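Putative cell surface protein (Streptococcus pyogenes, PDB 4OFQ) probably acts as a cell-surface adhesin of the antigen I/II family, here represented by its calcium-binding, beta-sandwich C-terminal region. Local coordinates at residues L191-V197 / V337-T343; V225-G231 / V302-F308. The contacts are given in a common frame with arbitrary orientation. Where two conformers were deposited one is given. Numbering follows the deposited sequence.

Interaction 1: residues L191-V197 / V337-T343; sequences LTVHKDV and VKSNKVT
Two edges of a beta sandwich can be joined by side chains where their backbones do not pair, and 191-197 with 337-343 is a worked example. Both segments are extended and run in nearly the same direction, 21° apart. In register, Thr-192 CA lies 6.2 Å from Val-337 CA, His-194 CA 4.8 Å from Ser-339 CA and Asp-196 CA 6.4 Å from Val-342 CA, the second segment having one extra residue before the last pair. Leu-191 CB starts the contact, 3.8 Å from Val-337 CG2. Val-193 (chi1 m) points across, its CG2 3.8 Å from CG1 of Val-337 (chi1 t) and 3.3 Å from Val-337 O. Val-193 N donates to a water (3.1 Å), which donates to Lys-338 O (2.8 Å), and Val-193 O receives a CA-H...O contact from Ser-339 CA (3.6 Å). His-194 points away overall, though His-194 CB lies 3.7 Å from Asn-340 OD1. At Lys-195, Asn-340 (chi1 p, chi2 -74°) imitates a strand backbone: Lys-195 N donates to Asn-340 OD1 and Asn-340 ND2 donates to Lys-195 O, each at 2.9 Å. The Lys-195 side chain, trans throughout, leads away into the sandwich, where NZ is covalently joined to Asn-326 CG, a Lys-Asn isopeptide bond, and hydrogen-bonded to Asp-241. Val-342 CG1 packs 3.4 Å from Lys-195 O, and Val-197 CG1 (chi1 p) lies 3.9 Å from Val-342 CB. The chemistry implies that strand 194-198 is held to the facing sheet by a covalent cross-link as well as by peptide-like hydrogen bonds, consistent with resistance to unfolding under pull.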
loop_
_atom_site.group_PDB
_atom_site.type_symbol
_atom_site.label_atom_id
_atom_site.label_comp_id
_atom_site.label_asym_id
_atom_site.label_seq_id
_atom_site.Cartn_x
_atom_site.Cartn_y
_atom_site.Cartn_z
ATOM N N LEU A 191 4.880 -9.014 3.497
ATOM C CA LEU A 191 5.818 -8.711 4.566
ATOM C C LEU A 191 6.022 -9.936 5.442
ATOM O O LEU A 191 5.058 -10.484 5.967
ATOM C CB LEU A 191 5.262 -7.576 5.434
ATOM C CG LEU A 191 4.780 -6.345 4.677
ATOM C CD1 LEU A 191 4.218 -5.307 5.643
ATOM C CD2 LEU A 191 5.925 -5.766 3.858
ATOM N N THR A 192 7.275 -10.361 5.601
ATOM C CA THR A 192 7.601 -11.433 6.546
ATOM C C THR A 192 8.932 -11.098 7.224
ATOM O O THR A 192 9.804 -10.460 6.628
ATOM C CB THR A 192 7.688 -12.846 5.871
ATOM O OG1 THR A 192 8.846 -12.919 5.040
ATOM C CG2 THR A 192 6.457 -13.159 5.033
ATOM N N VAL A 193 9.076 -11.496 8.482
ATOM C CA VAL A 193 10.371 -11.403 9.155
ATOM C C VAL A 193 10.619 -12.703 9.907
ATOM O O VAL A 193 9.687 -13.458 10.171
ATOM C CB VAL A 193 10.460 -10.200 10.136
ATOM C CG1 VAL A 193 10.470 -8.871 9.350
ATOM C CG2 VAL A 193 9.316 -10.238 11.133
ATOM N N HIS A 194 11.875 -12.965 10.245
ATOM C CA HIS A 194 12.223 -14.220 10.896
ATOM C C HIS A 194 13.119 -13.991 12.101
ATOM O O HIS A 194 13.939 -13.066 12.126
ATOM C CB HIS A 194 12.891 -15.173 9.901
ATOM C CG HIS A 194 12.033 -15.508 8.722
ATOM N ND1 HIS A 194 12.016 -14.748 7.574
ATOM C CD2 HIS A 194 11.146 -16.513 8.521
ATOM C CE1 HIS A 194 11.163 -15.272 6.712
ATOM N NE2 HIS A 194 10.622 -16.344 7.263
ATOM N N LYS A 195 12.949 -14.836 13.108
ATOM C CA LYS A 195 13.799 -14.782 14.278
ATOM C C LYS A 195 14.517 -16.099 14.402
ATOM O O LYS A 195 13.914 -17.144 14.192
ATOM C CB LYS A 195 12.996 -14.526 15.550
ATOM C CG LYS A 195 13.884 -14.510 16.789
ATOM C CD LYS A 195 13.187 -13.857 17.989
ATOM C CE LYS A 195 14.146 -13.739 19.161
ATOM N NZ LYS A 195 13.558 -12.935 20.258
ATOM N N ASP A 196 15.811 -16.067 14.710
ATOM C CA ASP A 196 16.490 -17.313 15.029
ATOM C C ASP A 196 17.277 -17.141 16.306
ATOM O O ASP A 196 17.481 -16.011 16.788
ATOM C CB ASP A 196 17.375 -17.797 13.878
ATOM C CG ASP A 196 17.370 -19.322 13.745
ATOM O OD1 ASP A 196 17.135 -20.043 14.766
ATOM O OD2 ASP A 196 17.592 -19.797 12.611
ATOM N N VAL A 197 17.665 -18.268 16.891
ATOM C CA VAL A 197 18.469 -18.251 18.105
ATOM C C VAL A 197 19.705 -19.128 17.879
ATOM O O VAL A 197 19.604 -20.257 17.389
ATOM C CB VAL A 197 17.662 -18.682 19.359
ATOM C CG1 VAL A 197 17.070 -20.082 19.192
ATOM C CG2 VAL A 197 18.542 -18.616 20.596
ATOM N N VAL A 337 5.138 -6.426 11.555
ATOM C CA VAL A 337 5.420 -7.726 10.967
ATOM C C VAL A 337 5.935 -8.596 12.103
ATOM O O VAL A 337 7.015 -8.344 12.651
ATOM C CB VAL A 337 6.483 -7.625 9.836
ATOM C CG1 VAL A 337 6.466 -8.884 8.970
ATOM C CG2 VAL A 337 6.207 -6.387 8.950
ATOM N N LYS A 338 5.148 -9.597 12.486
ATOM C CA LYS A 338 5.528 -10.455 13.605
ATOM C C LYS A 338 6.346 -11.656 13.147
ATOM O O LYS A 338 5.962 -12.358 12.211
ATOM C CB LYS A 338 4.287 -10.917 14.371
ATOM C CG LYS A 338 4.607 -11.837 15.537
ATOM C CD LYS A 338 3.337 -12.321 16.223
ATOM C CE LYS A 338 2.615 -11.175 16.903
ATOM N NZ LYS A 338 1.382 -11.645 17.596
ATOM N N SER A 339 7.471 -11.907 13.815
ATOM C CA SER A 339 8.325 -13.027 13.452
ATOM C C SER A 339 7.747 -14.338 13.971
ATOM O O SER A 339 6.820 -14.353 14.794
ATOM C CB SER A 339 9.728 -12.835 14.061
ATOM O OG SER A 339 9.698 -13.039 15.476
ATOM N N ASN A 340 8.316 -15.447 13.509
ATOM C CA ASN A 340 8.114 -16.724 14.172
ATOM C C ASN A 340 8.625 -16.616 15.595
ATOM O O ASN A 340 9.393 -15.703 15.928
ATOM C CB ASN A 340 8.910 -17.812 13.467
ATOM C CG ASN A 340 10.391 -17.467 13.373
ATOM O OD1 ASN A 340 10.777 -16.610 12.581
ATOM N ND2 ASN A 340 11.216 -18.124 14.178
ATOM N N LYS A 341 8.201 -17.551 16.437
ATOM C CA LYS A 341 8.810 -17.711 17.750
ATOM C C LYS A 341 9.992 -18.671 17.660
ATOM O O LYS A 341 10.082 -19.474 16.726
ATOM C CB LYS A 341 7.798 -18.263 18.757
ATOM C CG LYS A 341 6.783 -17.224 19.276
ATOM C CD LYS A 341 6.976 -16.978 20.790
ATOM C CE LYS A 341 5.841 -16.131 21.382
ATOM N NZ LYS A 341 5.943 -15.978 22.875
ATOM N N VAL A 342 10.885 -18.575 18.645
ATOM C CA VAL A 342 11.885 -19.604 18.920
ATOM C C VAL A 342 11.839 -19.933 20.407
ATOM O O VAL A 342 11.325 -19.151 21.193
ATOM C CB VAL A 342 13.315 -19.142 18.562
ATOM C CG1 VAL A 342 13.430 -18.884 17.053
ATOM C CG2 VAL A 342 13.670 -17.891 19.343
ATOM N N THR A 343 12.344 -21.107 20.785
ATOM C CA THR A 343 12.481 -21.454 22.199
ATOM C C THR A 343 13.807 -22.184 22.430
ATOM O O THR A 343 14.377 -22.767 21.500
ATOM C CB THR A 343 11.333 -22.366 22.759
ATOM O OG1 THR A 343 11.496 -23.718 22.288
ATOM C CG2 THR A 343 9.928 -21.829 22.411
HETATM O O HOH W 1 6.481 -12.743 9.513
#

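Interaction 2: residues V225-G231 / V302-F308; sequences VVPTNRG and VVRSSEF
Arg-230 lays its guanidinium over the type I beta turn of the opposing loop, one face covered by Arg-304 CA. Here two irregular loops of the beta sandwich meet through a single antiparallel bridge, at an end that faces the preceding domain. Val-226 and Phe-308 form the hydrogen-bonded pair (Val-226 CA to Phe-308 CA 4.9 Å): Val-226 N donates to Phe-308 O at 2.7 Å, and Phe-308 N to Val-226 O at 3.0 Å. Beyond it, the turn 303-306 is closed by Ser-306 N to Val-303 O (3.1 Å). Arg-230, with chi1 p and chi2 and chi3 t, hydrogen-bonds this turn: Arg-230 NH1 donates to Ser-306 O (2.7 Å) and back to Pro-227 O (3.0 Å), while the bond from Arg-230 NH2 to Ser-306 O is weak (3.4 Å). Thr-228 (chi1 p) sets CG2 3.2 Å from Ser-305 O and 3.7 Å from Glu-307 CG. Arg-304 forms a salt bridge with Asp-233, just beyond Gly-231, and another with Asp-22; the latter, with backbone bonds from Asn-229 and Gly-231 to Ser-32, ties the loops to the N-terminal part of the chain. Finally, one water donates to Arg-230 O (2.9 Å) and accepts from Arg-304 NH1 (3.1 Å).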
loop_
_atom_site.group_PDB
_atom_site.type_symbol
_atom_site.label_atom_id
_atom_site.label_comp_id
_atom_site.label_asym_id
_atom_site.label_seq_id
_atom_site.Cartn_x
_atom_site.Cartn_y
_atom_site.Cartn_z
ATOM N N VAL A 225 13.457 -7.095 3.708
ATOM C CA VAL A 225 14.149 -6.268 2.724
ATOM C C VAL A 225 13.120 -5.440 1.935
ATOM O O VAL A 225 12.203 -5.989 1.320
ATOM C CB VAL A 225 14.985 -7.114 1.767
ATOM C CG1 VAL A 225 15.555 -6.233 0.670
ATOM C CG2 VAL A 225 16.123 -7.844 2.541
ATOM N N VAL A 226 13.273 -4.119 1.975
ATOM C CA VAL A 226 12.409 -3.218 1.220
ATOM C C VAL A 226 12.888 -3.219 -0.220
ATOM O O VAL A 226 14.044 -2.895 -0.488
ATOM C CB VAL A 226 12.470 -1.794 1.798
ATOM C CG1 VAL A 226 11.566 -0.846 1.030
ATOM C CG2 VAL A 226 12.065 -1.812 3.261
ATOM N N PRO A 227 12.005 -3.594 -1.155
ATOM C CA PRO A 227 12.402 -3.813 -2.547
ATOM C C PRO A 227 12.465 -2.531 -3.344
ATOM O O PRO A 227 11.852 -1.530 -2.945
ATOM C CB PRO A 227 11.264 -4.679 -3.093
ATOM C CG PRO A 227 10.056 -4.164 -2.337
ATOM C CD PRO A 227 10.576 -3.901 -0.932
ATOM N N THR A 228 13.179 -2.572 -4.467
ATOM C CA THR A 228 13.210 -1.443 -5.383
ATOM C C THR A 228 11.937 -1.445 -6.213
ATOM O O THR A 228 11.161 -2.400 -6.156
ATOM C CB THR A 228 14.436 -1.473 -6.318
ATOM O OG1 THR A 228 14.399 -2.662 -7.113
ATOM C CG2 THR A 228 15.722 -1.458 -5.512
ATOM N N ASN A 229 11.737 -0.374 -6.976
ATOM C CA ASN A 229 10.501 -0.171 -7.733
ATOM C C ASN A 229 9.267 -0.171 -6.819
ATOM O O ASN A 229 8.224 -0.757 -7.128
ATOM C CB ASN A 229 10.376 -1.191 -8.869
ATOM C CG ASN A 229 9.537 -0.675 -10.029
ATOM O OD1 ASN A 229 8.629 -1.356 -10.496
ATOM N ND2 ASN A 229 9.836 0.536 -10.490
ATOM N N ARG A 230 9.421 0.486 -5.675
ATOM C CA ARG A 230 8.338 0.670 -4.727
ATOM C C ARG A 230 7.738 2.068 -4.933
ATOM O O ARG A 230 8.367 2.939 -5.551
ATOM C CB ARG A 230 8.870 0.518 -3.302
ATOM C CG ARG A 230 9.994 1.498 -2.990
ATOM C CD ARG A 230 10.436 1.355 -1.573
ATOM N NE ARG A 230 11.493 2.286 -1.216
ATOM C CZ ARG A 230 12.785 2.015 -1.317
ATOM N NH1 ARG A 230 13.185 0.834 -1.786
ATOM N NH2 ARG A 230 13.675 2.928 -0.951
ATOM N N GLY A 231 6.524 2.278 -4.431
ATOM C CA GLY A 231 5.848 3.556 -4.586
ATOM C C GLY A 231 5.874 4.446 -3.349
ATOM O O GLY A 231 5.027 5.337 -3.190
ATOM N N VAL A 302 17.389 7.310 1.897
ATOM C CA VAL A 302 17.464 6.108 1.067
ATOM C C VAL A 302 16.619 6.310 -0.191
ATOM O O VAL A 302 15.433 6.598 -0.101
ATOM C CB VAL A 302 17.005 4.843 1.843
ATOM C CG1 VAL A 302 17.107 3.588 0.967
ATOM C CG2 VAL A 302 17.841 4.666 3.096
ATOM N N VAL A 303 17.227 6.176 -1.366
ATOM C CA VAL A 303 16.491 6.415 -2.610
ATOM C C VAL A 303 15.575 5.247 -2.993
ATOM O O VAL A 303 15.759 4.129 -2.525
ATOM C CB VAL A 303 17.443 6.793 -3.770
ATOM C CG1 VAL A 303 18.153 8.095 -3.449
ATOM C CG2 VAL A 303 18.456 5.685 -4.030
ATOM N N ARG A 304 14.576 5.499 -3.835
ATOM C CA ARG A 304 13.621 4.446 -4.180
ATOM C C ARG A 304 14.201 3.367 -5.071
ATOM O O ARG A 304 13.692 2.251 -5.113
ATOM C CB ARG A 304 12.379 5.028 -4.847
ATOM C CG ARG A 304 11.288 5.279 -3.875
ATOM C CD ARG A 304 10.061 5.793 -4.554
ATOM N NE ARG A 304 9.464 6.829 -3.734
ATOM C CZ ARG A 304 8.334 7.451 -4.031
ATOM N NH1 ARG A 304 7.662 7.124 -5.133
ATOM N NH2 ARG A 304 7.876 8.391 -3.217
ATOM N N SER A 305 15.264 3.696 -5.789
ATOM C CA SER A 305 15.912 2.713 -6.640
ATOM C C SER A 305 16.856 1.815 -5.841
ATOM O O SER A 305 17.565 0.984 -6.421
ATOM C CB SER A 305 16.682 3.411 -7.757
ATOM O OG SER A 305 17.503 4.418 -7.210
ATOM N N SER A 306 16.873 1.989 -4.520
ATOM C CA SER A 306 17.717 1.169 -3.646
ATOM C C SER A 306 16.904 0.281 -2.718
ATOM O O SER A 306 15.892 0.709 -2.159
ATOM C CB SER A 306 18.634 2.046 -2.785
ATOM O OG SER A 306 19.387 1.250 -1.866
ATOM N N GLU A 307 17.350 -0.957 -2.548
ATOM C CA GLU A 307 16.775 -1.818 -1.513
ATOM C C GLU A 307 17.174 -1.297 -0.138
ATOM O O GLU A 307 18.104 -0.500 -0.024
ATOM C CB GLU A 307 17.270 -3.257 -1.665
ATOM C CG GLU A 307 16.804 -3.950 -2.931
ATOM C CD GLU A 307 17.051 -5.452 -2.904
ATOM O OE1 GLU A 307 18.120 -5.867 -2.413
ATOM O OE2 GLU A 307 16.170 -6.216 -3.367
ATOM N N PHE A 308 16.479 -1.748 0.904
ATOM C CA PHE A 308 16.893 -1.443 2.272
ATOM C C PHE A 308 16.599 -2.632 3.167
ATOM O O PHE A 308 15.504 -3.188 3.137
ATOM C CB PHE A 308 16.204 -0.176 2.819
ATOM C CG PHE A 308 16.626 0.182 4.230
ATOM C CD1 PHE A 308 17.780 0.920 4.463
ATOM C CD2 PHE A 308 15.883 -0.242 5.322
ATOM C CE1 PHE A 308 18.180 1.242 5.757
ATOM C CE2 PHE A 308 16.276 0.068 6.622
ATOM C CZ PHE A 308 17.432 0.823 6.835
HETATM O O HOH W 2 14.353 -5.143 -5.175
HETATM O O HOH W 3 12.894 5.709 -0.715
HETATM O O HOH W 4 8.453 5.177 -7.383
#

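In the fold
From the N terminus, the chain first lays down strand 32-33, whose Ser-32 later meets 225-231, and then builds the preceding domain. Leaving it by strand 177-188, the chain enters 191-197 and continues through strand 216-222 into 225-231. After 70 residues, including strands 237-242 and 248-257, it returns at 302-308, where interaction 2 closes the inner loop. Strands 310-318 and 323-332 then lead to 337-343, and interaction 1 closes the outer loop of 139 residues close to the C terminus. Interaction 2 is therefore nested inside interaction 1. Their centres are 22 Å apart and their nearest atoms about 6 Å: one joins the edges of the two sheets, the other the loops beside the domain junction.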